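Local coordinates for protein restriction endonuclease Hpy99I (Helicobacter pylori, PDB 3GOX) that cuts double-stranded DNA at a pseudopalindromic target as a zinc-containing restriction endonuclease of the beta-beta-alpha-Me type, at residues D15-A20 / N30-I35. Numbering follows the deposited sequence.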
ATOM      1  N   ASP A  15     -19.588  15.811  20.794  1.00 14.06           N
ATOM      2  CA  ASP A  15     -19.268  15.204  19.494  1.00 15.35           C
ATOM      3  C   ASP A  15     -19.065  16.242  18.394  1.00 14.87           C
ATOM      4  O   ASP A  15     -18.633  15.877  17.298  1.00 15.05           O
ATOM      5  CB  ASP A  15     -20.268  14.142  19.052  1.00 15.98           C
ATOM      6  CG  ASP A  15     -20.471  13.061  20.094  1.00 19.15           C
ATOM      7  OD1 ASP A  15     -19.503  12.692  20.772  1.00 25.74           O
ATOM      8  OD2 ASP A  15     -21.600  12.537  20.168  1.00 25.55           O
ATOM      9  N   ASP A  16     -19.348  17.516  18.670  1.00 14.65           N
ATOM     10  CA  ASP A  16     -19.062  18.582  17.705  1.00 14.55           C
ATOM     11  C   ASP A  16     -17.558  18.772  17.561  1.00 13.83           C
ATOM     12  O   ASP A  16     -16.788  18.515  18.491  1.00 14.93           O
ATOM     13  CB  ASP A  16     -19.634  19.938  18.130  1.00 15.20           C
ATOM     14  CG  ASP A  16     -21.140  20.032  18.009  1.00 17.63           C
ATOM     15  OD1 ASP A  16     -21.790  19.176  17.369  1.00 20.05           O
ATOM     16  OD2 ASP A  16     -21.658  21.043  18.540  1.00 22.39           O
ATOM     17  N   PHE A  17     -17.149  19.253  16.392  1.00 12.97           N
ATOM     18  CA  PHE A  17     -15.753  19.596  16.126  1.00 12.46           C
ATOM     19  C   PHE A  17     -15.494  21.096  16.152  1.00 12.17           C
ATOM     20  O   PHE A  17     -16.323  21.894  15.727  1.00 12.66           O
ATOM     21  CB  PHE A  17     -15.318  19.001  14.782  1.00 12.13           C
ATOM     22  CG  PHE A  17     -15.164  17.511  14.825  1.00 12.46           C
ATOM     23  CD1 PHE A  17     -13.994  16.934  15.280  1.00 13.38           C
ATOM     24  CD2 PHE A  17     -16.211  16.688  14.463  1.00 14.49           C
ATOM     25  CE1 PHE A  17     -13.882  15.552  15.345  1.00 13.62           C
ATOM     26  CE2 PHE A  17     -16.098  15.312  14.527  1.00 14.41           C
ATOM     27  CZ  PHE A  17     -14.922  14.753  14.972  1.00 13.79           C
ATOM     28  N   VAL A  18     -14.338  21.463  16.696  1.00 11.64           N
ATOM     29  CA  VAL A  18     -13.943  22.845  16.862  1.00 12.71           C
ATOM     30  C   VAL A  18     -12.475  23.004  16.527  1.00 12.82           C
ATOM     31  O   VAL A  18     -11.718  22.009  16.516  1.00 13.30           O
ATOM     32  CB  VAL A  18     -14.148  23.319  18.317  1.00 12.40           C
ATOM     33  CG1 VAL A  18     -15.639  23.357  18.650  1.00 12.76           C
ATOM     34  CG2 VAL A  18     -13.390  22.433  19.309  1.00 14.55           C
ATOM     35  N   ILE A  19     -12.077  24.249  16.290  1.00 13.17           N
ATOM     36  CA  ILE A  19     -10.665  24.594  16.301  1.00 13.74           C
ATOM     37  C   ILE A  19     -10.398  25.560  17.442  1.00 14.26           C
ATOM     38  O   ILE A  19     -11.264  26.354  17.837  1.00 14.05           O
ATOM     39  CB  ILE A  19     -10.172  25.205  14.968  1.00 14.47           C
ATOM     40  CG1 ILE A  19     -11.044  26.389  14.553  1.00 15.65           C
ATOM     41  CG2 ILE A  19     -10.107  24.105  13.895  1.00 15.32           C
ATOM     42  CD1 ILE A  19     -10.534  27.109  13.311  1.00 18.64           C
ATOM     43  N   ALA A  20      -9.182  25.505  17.958  1.00 14.37           N
ATOM     44  CA  ALA A  20      -8.679  26.539  18.855  1.00 14.46           C
ATOM     45  C   ALA A  20      -8.466  27.823  18.073  1.00 14.73           C
ATOM     46  O   ALA A  20      -7.743  27.838  17.089  1.00 15.04           O
ATOM     47  CB  ALA A  20      -7.361  26.090  19.499  1.00 15.09           C
ATOM     48  N   ASN A  30      -5.757  26.681  15.449  1.00 13.24           N
ATOM     49  CA  ASN A  30      -6.249  25.847  14.348  1.00 13.11           C
ATOM     50  C   ASN A  30      -6.135  24.354  14.597  1.00 12.74           C
ATOM     51  O   ASN A  30      -6.509  23.544  13.742  1.00 12.10           O
ATOM     52  CB  ASN A  30      -5.619  26.224  13.003  1.00 12.88           C
ATOM     53  CG  ASN A  30      -5.921  27.637  12.614  1.00 16.42           C
ATOM     54  OD1 ASN A  30      -6.983  28.143  12.931  1.00 19.10           O
ATOM     55  ND2 ASN A  30      -4.982  28.293  11.952  1.00 19.30           N
ATOM     56  N   SER A  31      -5.719  23.987  15.807  1.00 12.65           N
ATOM     57  CA  SER A  31      -5.781  22.586  16.252  1.00 12.44           C
ATOM     58  C   SER A  31      -7.224  22.153  16.332  1.00 12.49           C
ATOM     59  O   SER A  31      -8.034  22.844  16.954  1.00 12.60           O
ATOM     60  CB  SER A  31      -5.130  22.442  17.621  1.00 12.61           C
ATOM     61  OG  SER A  31      -3.740  22.717  17.575  1.00 12.67           O
ATOM     62  N   VAL A  32      -7.552  21.013  15.722  1.00 11.78           N
ATOM     63  CA  VAL A  32      -8.902  20.450  15.740  1.00 12.57           C
ATOM     64  C   VAL A  32      -9.101  19.627  17.000  1.00 12.30           C
ATOM     65  O   VAL A  32      -8.269  18.805  17.387  1.00 13.74           O
ATOM     66  CB  VAL A  32      -9.175  19.574  14.495  1.00 12.29           C
ATOM     67  CG1 VAL A  32     -10.597  18.960  14.534  1.00 13.14           C
ATOM     68  CG2 VAL A  32      -8.992  20.423  13.244  1.00 12.80           C
ATOM     69  N   GLY A  33     -10.248  19.847  17.628  1.00 13.23           N
ATOM     70  CA  GLY A  33     -10.676  19.067  18.775  1.00 13.77           C
ATOM     71  C   GLY A  33     -12.118  18.636  18.643  1.00 13.63           C
ATOM     72  O   GLY A  33     -12.882  19.181  17.847  1.00 13.35           O
ATOM     73  N   VAL A  34     -12.471  17.624  19.429  1.00 13.01           N
ATOM     74  CA  VAL A  34     -13.850  17.150  19.546  1.00 13.58           C
ATOM     75  C   VAL A  34     -14.351  17.442  20.976  1.00 12.74           C
ATOM     76  O   VAL A  34     -13.623  17.284  21.978  1.00 12.91           O
ATOM     77  CB  VAL A  34     -13.960  15.659  19.185  1.00 13.41           C
ATOM     78  CG1 VAL A  34     -13.108  14.783  20.067  1.00 14.42           C
ATOM     79  CG2 VAL A  34     -15.416  15.227  19.203  1.00 14.81           C
ATOM     80  N   ILE A  35     -15.602  17.891  21.091  1.00 12.62           N
ATOM     81  CA  ILE A  35     -16.179  18.210  22.391  1.00 13.29           C
ATOM     82  C   ILE A  35     -16.549  16.924  23.119  1.00 13.19           C
ATOM     83  O   ILE A  35     -17.289  16.104  22.576  1.00 13.04           O
ATOM     84  CB  ILE A  35     -17.439  19.090  22.228  1.00 13.78           C
ATOM     85  CG1 ILE A  35     -17.102  20.365  21.444  1.00 15.69           C
ATOM     86  CG2 ILE A  35     -18.088  19.395  23.594  1.00 14.35           C
ATOM     87  CD1 ILE A  35     -16.043  21.170  22.064  1.00 19.24           C
TER
HETATM   88  O   HOH W   1     -17.564  13.315  22.187  1.00 15.18           O
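Two donors converge on the carbonyl oxygen Ile-35 O: the amide Asp-15 N at 2.9 Å, in a nearly straight bond (N-H...O angle 173°), and a water that donates to it at 2.8 Å; the same water lies unusually close to Asp-15 OD1, so that second leg is doubtful. This grip closes one end of an antiparallel beta hairpin, strands 17-20 and 32-39, within what sequence places as an SH3-type domain. Further along, Val-18 and Gly-33 form the hydrogen-bonded pair, Val-18 N to Gly-33 O and Gly-33 N to Val-18 O, with Phe-17/Val-34 and Ile-19/Val-32 as the non-hydrogen-bonded pairs beside it. The ladder reaches the turn side through Asn-30 N, which gives an almost linear bond of 2.8 Å to Ala-20 O (177° at the hydrogen). A 134° angle between the short strand axes, well below 180°, records the strong twist.

Phe-17, Ile-19, Val-32 and Val-34 share one face of the sheet. Val-34 CG2, anti to its backbone N, sits 4.1 Å above the plane of the Phe-17 ring, displaced toward the rim; the rim atom Phe-17 CE1 meets Val-34 CB at 3.8 Å. Val-32 splits its branches: CG1 approaches Phe-17 CD1 obliquely, whereas Val-32 CG2 packs on Ile-19 CG2 at 3.9 Å. Gly-135 and Val-137 of the second subunit pack on Phe-17 and Val-34 respectively, so this face also joins the two subunits.

Val-18 and Ile-35 occupy the other side, their side chains crossing at about a right angle, and both touch Val-45 of strand 42-47. There Ile-35 CD1 fits against both methyls of Val-18, 4.0 Å from CG2 and 4.1 Å from CG1.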